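Local coordinates for odorant-binding protein 1F (Rattus norvegicus, PDB 3FIQ) that probably binds a wide variety of chemical odorants in the nasal epithelium, as a small secreted lipocalin, at residues Gly70-His73 against Arg77-Thr80; Met42-Gly45 against Glu50-Ile53; Val26-Glu31 against Lys110-Ile115; Ile97-Asn102 against Gln130-Leu135. All blocks are in the same frame, centred on the assembly; numbering follows the deposited sequence.

Contact 1. Residues Gly70-His73 against Arg77-Thr80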
loop_
_atom_site.group_PDB
_atom_site.type_symbol
_atom_site.label_atom_id
_atom_site.label_comp_id
_atom_site.label_asym_id
_atom_site.label_seq_id
_atom_site.Cartn_x
_atom_site.Cartn_y
_atom_site.Cartn_z
ATOM N N GLY A 70 -7.134 -4.401 -8.640
ATOM C CA GLY A 70 -7.078 -3.065 -9.220
ATOM C C GLY A 70 -7.167 -3.129 -10.724
ATOM O O GLY A 70 -6.579 -3.942 -11.394
ATOM N N GLN A 71 -7.986 -2.241 -11.260
ATOM C CA GLN A 71 -8.101 -1.996 -12.724
ATOM C C GLN A 71 -7.378 -0.767 -13.103
ATOM O O GLN A 71 -7.664 0.304 -12.607
ATOM C CB GLN A 71 -9.534 -1.923 -13.115
ATOM C CG GLN A 71 -10.219 -3.309 -12.992
ATOM C CD GLN A 71 -9.722 -4.325 -14.025
ATOM O OE1 GLN A 71 -9.187 -3.988 -15.113
ATOM N NE2 GLN A 71 -9.920 -5.595 -13.712
ATOM N N LYS A 72 -6.404 -0.937 -14.009
ATOM C CA LYS A 72 -5.609 0.189 -14.506
ATOM C C LYS A 72 -6.425 1.083 -15.463
ATOM O O LYS A 72 -7.201 0.594 -16.250
ATOM C CB LYS A 72 -4.348 -0.315 -15.245
ATOM C CG LYS A 72 -3.358 0.820 -15.447
ATOM C CD LYS A 72 -2.007 0.341 -15.914
ATOM C CE LYS A 72 -1.007 1.538 -15.938
ATOM N NZ LYS A 72 0.292 1.161 -16.631
ATOM N N HIS A 73 -6.197 2.392 -15.393
ATOM C CA HIS A 73 -6.784 3.346 -16.316
ATOM C C HIS A 73 -5.743 4.199 -17.023
ATOM O O HIS A 73 -4.512 4.144 -16.694
ATOM C CB HIS A 73 -7.771 4.198 -15.553
ATOM C CG HIS A 73 -8.766 3.398 -14.798
ATOM N ND1 HIS A 73 -9.684 2.594 -15.429
ATOM C CD2 HIS A 73 -8.989 3.258 -13.463
ATOM C CE1 HIS A 73 -10.424 1.988 -14.499
ATOM N NE2 HIS A 73 -10.056 2.415 -13.312
ATOM N N ARG A 77 -3.748 5.502 -12.716
ATOM C CA ARG A 77 -4.324 5.059 -11.494
ATOM C C ARG A 77 -4.952 3.659 -11.684
ATOM O O ARG A 77 -5.430 3.289 -12.740
ATOM C CB ARG A 77 -5.365 6.012 -10.971
ATOM C CG ARG A 77 -4.882 7.170 -10.197
ATOM C CD ARG A 77 -3.834 7.940 -10.941
ATOM N NE ARG A 77 -3.570 9.103 -10.101
ATOM C CZ ARG A 77 -2.657 10.027 -10.361
ATOM N NH1 ARG A 77 -1.944 9.943 -11.451
ATOM N NH2 ARG A 77 -2.520 11.055 -9.527
ATOM N N TYR A 78 -4.876 2.870 -10.629
ATOM C CA TYR A 78 -5.735 1.691 -10.491
ATOM C C TYR A 78 -6.910 2.044 -9.567
ATOM O O TYR A 78 -6.742 2.755 -8.568
ATOM C CB TYR A 78 -4.906 0.604 -9.778
ATOM C CG TYR A 78 -3.848 0.047 -10.641
ATOM C CD1 TYR A 78 -2.588 0.599 -10.708
ATOM C CD2 TYR A 78 -4.098 -1.110 -11.387
ATOM C CE1 TYR A 78 -1.635 0.069 -11.578
ATOM C CE2 TYR A 78 -3.130 -1.670 -12.217
ATOM C CZ TYR A 78 -1.923 -1.049 -12.337
ATOM O OH TYR A 78 -0.938 -1.579 -13.157
ATOM N N THR A 79 -8.086 1.514 -9.862
ATOM C CA THR A 79 -9.216 1.593 -8.951
ATOM C C THR A 79 -9.536 0.204 -8.386
ATOM O O THR A 79 -9.431 -0.807 -9.055
ATOM C CB THR A 79 -10.502 2.182 -9.661
ATOM O OG1 THR A 79 -10.766 1.430 -10.802
ATOM C CG2 THR A 79 -10.311 3.632 -9.966
ATOM N N THR A 80 -10.008 0.229 -7.160
ATOM C CA THR A 80 -10.608 -0.947 -6.545
ATOM C C THR A 80 -11.487 -0.516 -5.384
ATOM O O THR A 80 -11.259 0.455 -4.684
ATOM C CB THR A 80 -9.544 -1.995 -6.066
ATOM O OG1 THR A 80 -10.229 -3.219 -5.742
ATOM C CG2 THR A 80 -8.728 -1.468 -4.915
#

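Contact 2. Residues Met42-Gly45 against Glu50-Ile53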
loop_
_atom_site.group_PDB
_atom_site.type_symbol
_atom_site.label_atom_id
_atom_site.label_comp_id
_atom_site.label_asym_id
_atom_site.label_seq_id
_atom_site.Cartn_x
_atom_site.Cartn_y
_atom_site.Cartn_z
ATOM N N MET A 42 1.468 -9.904 -5.052
ATOM C CA MET A 42 0.894 -9.159 -6.181
ATOM C C MET A 42 1.027 -9.938 -7.433
ATOM O O MET A 42 2.032 -10.671 -7.668
ATOM C CB MET A 42 1.576 -7.814 -6.321
ATOM C CG MET A 42 1.380 -6.902 -5.151
ATOM S SD MET A 42 1.656 -5.124 -5.444
ATOM C CE MET A 42 3.424 -5.086 -5.540
ATOM N N GLU A 43 0.019 -9.805 -8.315
ATOM C CA GLU A 43 0.106 -10.480 -9.585
ATOM C C GLU A 43 -0.651 -9.728 -10.655
ATOM O O GLU A 43 -1.810 -9.400 -10.453
ATOM C CB GLU A 43 -0.456 -11.883 -9.475
ATOM C CG GLU A 43 -0.454 -12.673 -10.730
ATOM C CD GLU A 43 -1.316 -13.931 -10.612
ATOM O OE1 GLU A 43 -1.982 -14.158 -9.568
ATOM O OE2 GLU A 43 -1.366 -14.659 -11.602
ATOM N N CYS A 44 -0.032 -9.426 -11.794
ATOM C CA CYS A 44 -0.810 -8.944 -12.914
ATOM C C CYS A 44 -0.393 -9.630 -14.195
ATOM O O CYS A 44 0.624 -10.340 -14.220
ATOM C CB CYS A 44 -0.743 -7.437 -13.088
ATOM S SG CYS A 44 0.977 -6.703 -13.025
ATOM N N GLY A 45 -1.153 -9.374 -15.267
ATOM C CA GLY A 45 -0.911 -9.972 -16.559
ATOM C C GLY A 45 -0.587 -8.919 -17.570
ATOM O O GLY A 45 -0.176 -7.835 -17.225
ATOM N N GLU A 50 -4.769 -5.647 -14.874
ATOM C CA GLU A 50 -5.551 -6.233 -13.809
ATOM C C GLU A 50 -4.583 -6.662 -12.738
ATOM O O GLU A 50 -3.903 -7.674 -12.917
ATOM C CB GLU A 50 -6.415 -7.395 -14.362
ATOM C CG GLU A 50 -7.545 -7.840 -13.516
ATOM C CD GLU A 50 -8.637 -8.668 -14.298
ATOM O OE1 GLU A 50 -9.521 -8.149 -15.089
ATOM O OE2 GLU A 50 -8.569 -9.856 -14.105
ATOM N N LEU A 51 -4.524 -5.936 -11.627
ATOM C CA LEU A 51 -3.515 -6.173 -10.567
ATOM C C LEU A 51 -4.174 -6.746 -9.353
ATOM O O LEU A 51 -4.892 -6.060 -8.608
ATOM C CB LEU A 51 -2.823 -4.830 -10.213
ATOM C CG LEU A 51 -1.831 -4.825 -9.051
ATOM C CD1 LEU A 51 -0.699 -5.775 -9.248
ATOM C CD2 LEU A 51 -1.241 -3.416 -8.940
ATOM N N LYS A 52 -3.872 -8.025 -9.093
ATOM C CA LYS A 52 -4.407 -8.695 -7.923
ATOM C C LYS A 52 -3.468 -8.544 -6.761
ATOM O O LYS A 52 -2.295 -8.948 -6.855
ATOM C CB LYS A 52 -4.554 -10.181 -8.246
ATOM C CG LYS A 52 -5.802 -10.568 -9.050
ATOM C CD LYS A 52 -5.672 -10.348 -10.488
ATOM C CE LYS A 52 -4.561 -11.201 -11.155
ATOM N NZ LYS A 52 -4.472 -10.681 -12.547
ATOM N N ILE A 53 -3.949 -7.989 -5.658
ATOM C CA ILE A 53 -3.131 -7.838 -4.472
ATOM C C ILE A 53 -3.769 -8.649 -3.360
ATOM O O ILE A 53 -4.908 -8.453 -3.031
ATOM C CB ILE A 53 -3.025 -6.358 -4.083
ATOM C CG1 ILE A 53 -2.409 -5.523 -5.218
ATOM C CG2 ILE A 53 -2.227 -6.245 -2.792
ATOM C CD1 ILE A 53 -2.392 -4.028 -4.884
HETATM O O HOH W 1 -2.661 -12.403 -13.775
HETATM O O HOH W 2 -3.578 -7.840 -16.429
#

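Contact 3. Residues Val26-Glu31 against Lys110-Ile115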
loop_
_atom_site.group_PDB
_atom_site.type_symbol
_atom_site.label_atom_id
_atom_site.label_comp_id
_atom_site.label_asym_id
_atom_site.label_seq_id
_atom_site.Cartn_x
_atom_site.Cartn_y
_atom_site.Cartn_z
ATOM N N VAL A 26 -5.210 8.853 10.915
ATOM C CA VAL A 26 -4.367 7.798 11.470
ATOM C C VAL A 26 -5.144 6.557 11.855
ATOM O O VAL A 26 -4.593 5.453 11.822
ATOM C CB VAL A 26 -3.513 8.299 12.696
ATOM C CG1 VAL A 26 -4.336 8.593 13.831
ATOM C CG2 VAL A 26 -2.424 7.316 13.019
ATOM N N GLU A 27 -6.403 6.721 12.267
ATOM C CA GLU A 27 -7.198 5.590 12.656
ATOM C C GLU A 27 -7.316 4.594 11.520
ATOM O O GLU A 27 -7.545 3.405 11.755
ATOM C CB GLU A 27 -8.567 6.019 13.141
ATOM C CG GLU A 27 -9.480 6.508 12.129
ATOM C CD GLU A 27 -9.288 7.975 11.731
ATOM O OE1 GLU A 27 -8.390 8.743 12.253
ATOM O OE2 GLU A 27 -10.174 8.316 10.910
ATOM N N LYS A 28 -7.155 5.043 10.265
ATOM C CA LYS A 28 -7.323 4.136 9.153
ATOM C C LYS A 28 -6.147 3.204 9.039
ATOM O O LYS A 28 -6.315 2.133 8.437
ATOM C CB LYS A 28 -7.420 4.930 7.854
ATOM C CG LYS A 28 -8.706 5.726 7.723
ATOM C CD LYS A 28 -9.876 4.914 7.447
ATOM C CE LYS A 28 -11.119 5.758 7.205
ATOM N NZ LYS A 28 -12.259 4.845 6.968
ATOM N N VAL A 29 -4.966 3.566 9.565
ATOM C CA VAL A 29 -3.770 2.763 9.381
ATOM C C VAL A 29 -3.114 2.244 10.625
ATOM O O VAL A 29 -2.200 1.425 10.557
ATOM C CB VAL A 29 -2.730 3.498 8.476
ATOM C CG1 VAL A 29 -3.284 3.700 7.113
ATOM C CG2 VAL A 29 -2.282 4.812 9.117
ATOM N N ALA A 30 -3.537 2.747 11.785
ATOM C CA ALA A 30 -3.138 2.217 13.099
ATOM C C ALA A 30 -3.759 0.850 13.300
ATOM O O ALA A 30 -4.566 0.382 12.504
ATOM C CB ALA A 30 -3.689 3.147 14.163
ATOM N N GLU A 31 -3.378 0.224 14.392
ATOM C CA GLU A 31 -3.945 -1.065 14.734
ATOM C C GLU A 31 -5.451 -1.050 14.531
ATOM O O GLU A 31 -6.129 -0.138 14.945
ATOM C CB GLU A 31 -3.625 -1.434 16.146
ATOM C CG GLU A 31 -4.312 -2.760 16.632
ATOM C CD GLU A 31 -3.620 -3.440 17.801
ATOM O OE1 GLU A 31 -3.084 -2.735 18.648
ATOM O OE2 GLU A 31 -3.651 -4.691 17.830
ATOM N N LYS A 110 -15.564 9.908 3.840
ATOM C CA LYS A 110 -14.352 10.455 4.397
ATOM C C LYS A 110 -13.202 10.080 3.457
ATOM O O LYS A 110 -13.027 8.919 3.070
ATOM C CB LYS A 110 -14.096 9.898 5.781
ATOM C CG LYS A 110 -12.863 10.451 6.482
ATOM C CD LYS A 110 -12.575 9.733 7.797
ATOM C CE LYS A 110 -13.178 10.428 8.987
ATOM N NZ LYS A 110 -12.236 10.320 10.184
ATOM N N GLU A 111 -12.403 11.060 3.118
ATOM C CA GLU A 111 -11.238 10.823 2.253
ATOM C C GLU A 111 -9.974 10.737 3.036
ATOM O O GLU A 111 -9.676 11.607 3.863
ATOM C CB GLU A 111 -11.089 12.002 1.301
ATOM C CG GLU A 111 -10.122 11.737 0.164
ATOM C CD GLU A 111 -10.053 12.903 -0.853
ATOM O OE1 GLU A 111 -11.148 13.355 -1.290
ATOM O OE2 GLU A 111 -8.907 13.336 -1.193
ATOM N N THR A 112 -9.175 9.691 2.760
ATOM C CA THR A 112 -7.908 9.453 3.390
ATOM C C THR A 112 -6.850 9.298 2.294
ATOM O O THR A 112 -7.005 8.545 1.330
ATOM C CB THR A 112 -7.932 8.164 4.248
ATOM O OG1 THR A 112 -9.026 8.214 5.188
ATOM C CG2 THR A 112 -6.638 7.932 5.041
ATOM N N ASN A 113 -5.796 10.062 2.450
ATOM C CA ASN A 113 -4.584 9.980 1.621
ATOM C C ASN A 113 -3.545 9.113 2.296
ATOM O O ASN A 113 -3.206 9.351 3.430
ATOM C CB ASN A 113 -4.057 11.395 1.339
ATOM C CG ASN A 113 -4.819 12.035 0.162
ATOM O OD1 ASN A 113 -4.380 11.968 -0.964
ATOM N ND2 ASN A 113 -5.982 12.571 0.426
ATOM N N VAL A 114 -2.962 8.174 1.557
ATOM C CA VAL A 114 -2.106 7.128 2.094
ATOM C C VAL A 114 -0.856 6.965 1.230
ATOM O O VAL A 114 -0.915 7.030 0.008
ATOM C CB VAL A 114 -2.850 5.788 2.083
ATOM C CG1 VAL A 114 -1.998 4.681 2.747
ATOM C CG2 VAL A 114 -4.221 5.863 2.765
ATOM N N ILE A 115 0.293 6.788 1.862
ATOM C CA ILE A 115 1.475 6.284 1.213
ATOM C C ILE A 115 1.773 4.953 1.875
ATOM O O ILE A 115 1.844 4.861 3.088
ATOM C CB ILE A 115 2.676 7.230 1.210
ATOM C CG1 ILE A 115 2.271 8.490 0.493
ATOM C CG2 ILE A 115 3.921 6.506 0.552
ATOM C CD1 ILE A 115 3.392 9.627 0.665
#

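Contact 4. Residues Ile97-Asn102 against Gln130-Leu135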
loop_
_atom_site.group_PDB
_atom_site.type_symbol
_atom_site.label_atom_id
_atom_site.label_comp_id
_atom_site.label_asym_id
_atom_site.label_seq_id
_atom_site.Cartn_x
_atom_site.Cartn_y
_atom_site.Cartn_z
ATOM N N ILE A 97 11.515 -2.379 -3.680
ATOM C CA ILE A 97 10.719 -1.435 -2.895
ATOM C C ILE A 97 9.798 -0.696 -3.856
ATOM O O ILE A 97 10.244 -0.223 -4.878
ATOM C CB ILE A 97 11.608 -0.425 -2.146
ATOM C CG1 ILE A 97 12.512 -1.115 -1.113
ATOM C CG2 ILE A 97 10.744 0.672 -1.574
ATOM C CD1 ILE A 97 11.757 -1.673 0.063
ATOM N N ILE A 98 8.520 -0.575 -3.517
ATOM C CA ILE A 98 7.535 0.255 -4.197
ATOM C C ILE A 98 6.874 1.160 -3.219
ATOM O O ILE A 98 6.425 0.688 -2.163
ATOM C CB ILE A 98 6.493 -0.586 -4.942
ATOM C CG1 ILE A 98 7.199 -1.409 -6.010
ATOM C CG2 ILE A 98 5.424 0.324 -5.589
ATOM C CD1 ILE A 98 6.267 -2.357 -6.776
ATOM N N PHE A 99 6.855 2.455 -3.494
ATOM C CA PHE A 99 5.988 3.405 -2.794
ATOM C C PHE A 99 4.676 3.635 -3.550
ATOM O O PHE A 99 4.722 4.084 -4.698
ATOM C CB PHE A 99 6.647 4.765 -2.654
ATOM C CG PHE A 99 7.881 4.841 -1.747
ATOM C CD1 PHE A 99 8.490 3.727 -1.137
ATOM C CD2 PHE A 99 8.362 6.092 -1.427
ATOM C CE1 PHE A 99 9.582 3.882 -0.338
ATOM C CE2 PHE A 99 9.478 6.232 -0.628
ATOM C CZ PHE A 99 10.082 5.161 -0.104
ATOM N N PHE A 100 3.532 3.253 -2.999
ATOM C CA PHE A 100 2.228 3.492 -3.572
ATOM C C PHE A 100 1.585 4.676 -2.887
ATOM O O PHE A 100 1.712 4.878 -1.715
ATOM C CB PHE A 100 1.281 2.305 -3.307
ATOM C CG PHE A 100 1.586 1.071 -4.123
ATOM C CD1 PHE A 100 1.207 0.985 -5.423
ATOM C CD2 PHE A 100 2.182 -0.044 -3.525
ATOM C CE1 PHE A 100 1.422 -0.174 -6.156
ATOM C CE2 PHE A 100 2.414 -1.206 -4.281
ATOM C CZ PHE A 100 2.011 -1.239 -5.623
ATOM N N HIS A 101 0.836 5.458 -3.651
ATOM C CA HIS A 101 -0.038 6.462 -3.127
ATOM C C HIS A 101 -1.454 5.963 -3.366
ATOM O O HIS A 101 -1.771 5.419 -4.434
ATOM C CB HIS A 101 0.115 7.762 -3.875
ATOM C CG HIS A 101 -0.762 8.836 -3.360
ATOM N ND1 HIS A 101 -1.895 9.254 -4.026
ATOM C CD2 HIS A 101 -0.662 9.620 -2.268
ATOM C CE1 HIS A 101 -2.471 10.221 -3.338
ATOM N NE2 HIS A 101 -1.746 10.462 -2.274
ATOM N N ASN A 102 -2.282 6.003 -2.322
ATOM C CA ASN A 102 -3.686 5.623 -2.411
ATOM C C ASN A 102 -4.573 6.725 -1.811
ATOM O O ASN A 102 -4.229 7.353 -0.834
ATOM C CB ASN A 102 -3.978 4.314 -1.688
ATOM C CG ASN A 102 -5.439 3.863 -1.835
ATOM O OD1 ASN A 102 -6.122 3.487 -0.796
ATOM N ND2 ASN A 102 -5.931 3.844 -2.993
ATOM N N GLN A 130 14.101 9.007 4.328
ATOM C CA GLN A 130 14.009 10.465 4.156
ATOM C C GLN A 130 13.187 10.800 2.955
ATOM O O GLN A 130 12.389 11.753 3.000
ATOM C CB GLN A 130 15.381 11.100 4.047
ATOM C CG GLN A 130 16.094 11.070 5.330
ATOM C CD GLN A 130 15.515 12.033 6.384
ATOM O OE1 GLN A 130 14.770 11.622 7.301
ATOM N NE2 GLN A 130 15.874 13.318 6.277
ATOM N N GLU A 131 13.332 10.019 1.895
ATOM C CA GLU A 131 12.461 10.150 0.724
ATOM C C GLU A 131 10.984 9.973 1.112
ATOM O O GLU A 131 10.078 10.732 0.655
ATOM C CB GLU A 131 12.810 9.103 -0.326
ATOM C CG GLU A 131 11.952 9.245 -1.602
ATOM C CD GLU A 131 12.487 8.420 -2.781
ATOM O OE1 GLU A 131 13.334 7.509 -2.569
ATOM O OE2 GLU A 131 12.044 8.687 -3.907
ATOM N N LEU A 132 10.676 8.976 1.902
ATOM C CA LEU A 132 9.314 8.746 2.374
ATOM C C LEU A 132 8.808 9.934 3.126
ATOM O O LEU A 132 7.663 10.410 2.909
ATOM C CB LEU A 132 9.222 7.526 3.235
ATOM C CG LEU A 132 7.841 7.236 3.837
ATOM C CD1 LEU A 132 6.800 6.968 2.768
ATOM C CD2 LEU A 132 7.908 6.052 4.778
ATOM N N ARG A 133 9.605 10.460 4.027
ATOM C CA ARG A 133 9.185 11.657 4.749
ATOM C C ARG A 133 8.931 12.857 3.859
ATOM O O ARG A 133 7.999 13.597 4.085
ATOM C CB ARG A 133 10.197 12.003 5.813
ATOM C CG ARG A 133 10.276 10.953 6.918
ATOM C CD ARG A 133 11.274 11.308 7.977
ATOM N NE ARG A 133 11.207 12.696 8.403
ATOM C CZ ARG A 133 10.445 13.167 9.393
ATOM N NH1 ARG A 133 9.657 12.361 10.102
ATOM N NH2 ARG A 133 10.488 14.453 9.680
ATOM N N LYS A 134 9.771 13.063 2.843
ATOM C CA LYS A 134 9.616 14.165 1.933
ATOM C C LYS A 134 8.358 14.013 1.109
ATOM O O LYS A 134 7.630 14.969 0.930
ATOM C CB LYS A 134 10.857 14.320 1.064
ATOM C CG LYS A 134 12.032 15.023 1.769
ATOM C CD LYS A 134 11.690 16.476 2.224
ATOM C CE LYS A 134 12.966 17.291 2.591
ATOM N NZ LYS A 134 12.687 18.604 3.249
ATOM N N LEU A 135 8.060 12.798 0.678
ATOM C CA LEU A 135 6.877 12.525 -0.096
ATOM C C LEU A 135 5.593 12.756 0.702
ATOM O O LEU A 135 4.623 13.313 0.163
ATOM C CB LEU A 135 6.875 11.085 -0.604
ATOM C CG LEU A 135 7.789 10.971 -1.794
ATOM C CD1 LEU A 135 8.040 9.439 -1.972
ATOM C CD2 LEU A 135 7.216 11.647 -3.055
#

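Contact 1. Residues Gly70-His73 against Arg77-Thr80
Gln-71 and Thr-79 face each other as an antiparallel hydrogen-bonded pair near the turn of the hairpin of strands 62-72 and 78-81. Gln-71 N donates to Thr-79 O and Thr-79 N to Gln-71 O, each at 3.0 Å. Beyond the last strand pair, His-73 N reaches Arg-77 O at 2.9 Å, with a C=O...N angle of 172°, carrying the ladder into the turn.

One polar side-chain bond lies on the Thr-79 face: His-73 NE2 and Thr-79 OG1 are 2.8 Å apart, and the hydroxyl sits at the edge of the imidazole. OG1 stands between the backbone N and carbonyl carbon of its residue (chi1 54°), which directs it to the ring.

On the Lys-72 and Tyr-78 face the side chains meet in a CH-pi contact. Lys-72 CG lies over one face of the phenol, 4.2 Å from the ring centroid, while the amine runs to a salt bridge with Asp-6. Tyr-78 OH hydrogen-bonds to Cys-48 O. At the ring edge, the side-chain-free Gly-70 brings its C to 3.7 Å from Tyr-78 CD2.

Lysine thus supplies a greasy stem and a charged end, and the hairpin combines a polar clasp on one face with aromatic packing on the other.

Contact 2. Residues Met42-Gly45 against Glu50-Ile53
Glu-43 and Lys-52 are an antiparallel hydrogen-bonded pair where strands 38-44 and 50-59 run side by side; their short segments lie at 162°. Glu-43 N donates to Lys-52 O at 2.9 Å, in the carbonyl plane, and Lys-52 N returns a bond to Glu-43 O at 2.8 Å. Next to it, Met-42 and Ile-53 form a non-hydrogen-bonded pair. Toward the turn, a water accepts from Gly-45 N and Glu-50 N, spanning the widening end of the ladder.

Lys-52 does not run straight out from the sheet. Bends at chi2 (81°) and chi3 (63°) fold its chain back over the strand pair, laying CE 3.4 Å from Glu-43 O. NZ then donates to Glu-50 O at 3.1 Å, approaching from above the carbonyl plane, and to a second water at 2.8 Å that also makes a weak bond to the carboxylate of Glu-43. The two charged groups are not in contact (Glu-43 OE2 to Lys-52 NZ 5.1 Å) and are linked through this water.

This is a meander hairpin of the lipocalin barrel, with alternate residues turned to opposite faces. On the face away from Glu-43 and Lys-52, Met-42 and Ile-53 lie side by side, Met-42 CG 4.0 Å from Ile-53 CG1, and Leu-51 CD1 comes to 4.2 Å from Met-42 CB. Methionine, unbranched, extends from this pair to Ile-98 and Phe-100 of strand 97-105, while Leu-51 and Ile-53 touch Phe-88. Cys-44, at the turn end, is disulfide-bonded to Cys-48 in the connecting loop.

Contact 3. Residues Val26-Glu31 against Lys110-Ile115
The carboxylate of Glu-27 is met by Lys-110 NZ on the syn side of OE2, at 3.0 Å and 23° out of the carboxylate plane, in a salt bridge. The two side chains come from opposite directions. Glu-27 has CG lodged between its backbone N and carbonyl carbon (chi1 71°), and a further bend at chi2 turns the carboxylate toward Lys-110.

Residues 26-31 belong to the long loop between strands 14-23 and 38-44, which in lipocalins typically folds over the open end of the barrel. Here it makes a helical turn, with Val-26 O accepting from Val-29 N at 3.0 Å and Ala-30 N at 2.9 Å, and lies beside the start of strand 111-119.

Beside the ion pair, the methylenes of Lys-28 slant across Thr-112. Lys-28 CG is 3.6 Å from Thr-112 OG1 and 4.0 Å from Thr-112 CG2, so the small branched threonine offers the chain a hydroxyl and a methyl together. That hydroxyl is hydrogen-bonded to OD1 of Asn-25. Lys-28 NZ stays 6.3 Å from Lys-110 NZ and pairs with Asp-106, whose carboxylate also accepts from Lys-110 N and probably eases the proximity of the two ammonium groups.

Contact 4. Residues Ile97-Asn102 against Gln130-Leu135
Phe-99 of strand 97-105 and Leu-135 of helix 126-138 make the tight part of the contact. Leu-135 CD1 lies in the plane of the phenyl ring at its edge, 3.4 Å from Phe-99 CD2 and 3.8 Å from Phe-99 CE2. With chi2 at 5°, the ring plane of Phe-99 almost contains its own CA, and the ring projects edge-first at the helix. A large flat side chain suits this place because it bridges segment axes 11.2 Å apart, the ring reaching as far as Leu-132 CA, 3.9 Å from Phe-99 CE2.

Leu-132 CB and Glu-131 CG keep ordinary van der Waals spacing, 4.1 and 4.0 Å from Phe-99 CE2. Glu-131 marks the solvent side: its carboxylate passes on to a salt bridge with Lys-92, which also makes a cation-pi contact with the Phe-99 ring, so the hydrophobic patch has a charged border. Beyond stand Gln-130, Arg-133 and Lys-134, all exposed.

The pair represents the lipocalin helix lying against the outside of the barrel; segment 130-135 runs at 12° to segment 97-102. Leu-132 and Leu-135 also rest on Ile-115 of strand 111-119, while Ile-98 and Phe-100, on the strand's other face, reach Trp-16 and Phe-39.

In the fold
From the N terminus, the chain first lays down the 26-31 side of contact 3, then closes two short hairpins in series: contact 2 and contact 1. They lie side by side, since strands 50-59 and 62-72 are neighbours, with Gly-70 N 2.8 Å from Leu-51 O. Strand 97-105 then opens contact 4, strand 111-119 closes contact 3 around both hairpins, and the helix closes contact 4, so contacts 3 and 4 cross. They are stitched where those two strands pair, Val-114 N lying 2.8 Å from Asn-102 O. Contacts 1 and 2 build the sheet itself; contact 3 ties a loop to it and contact 4 the outer helix.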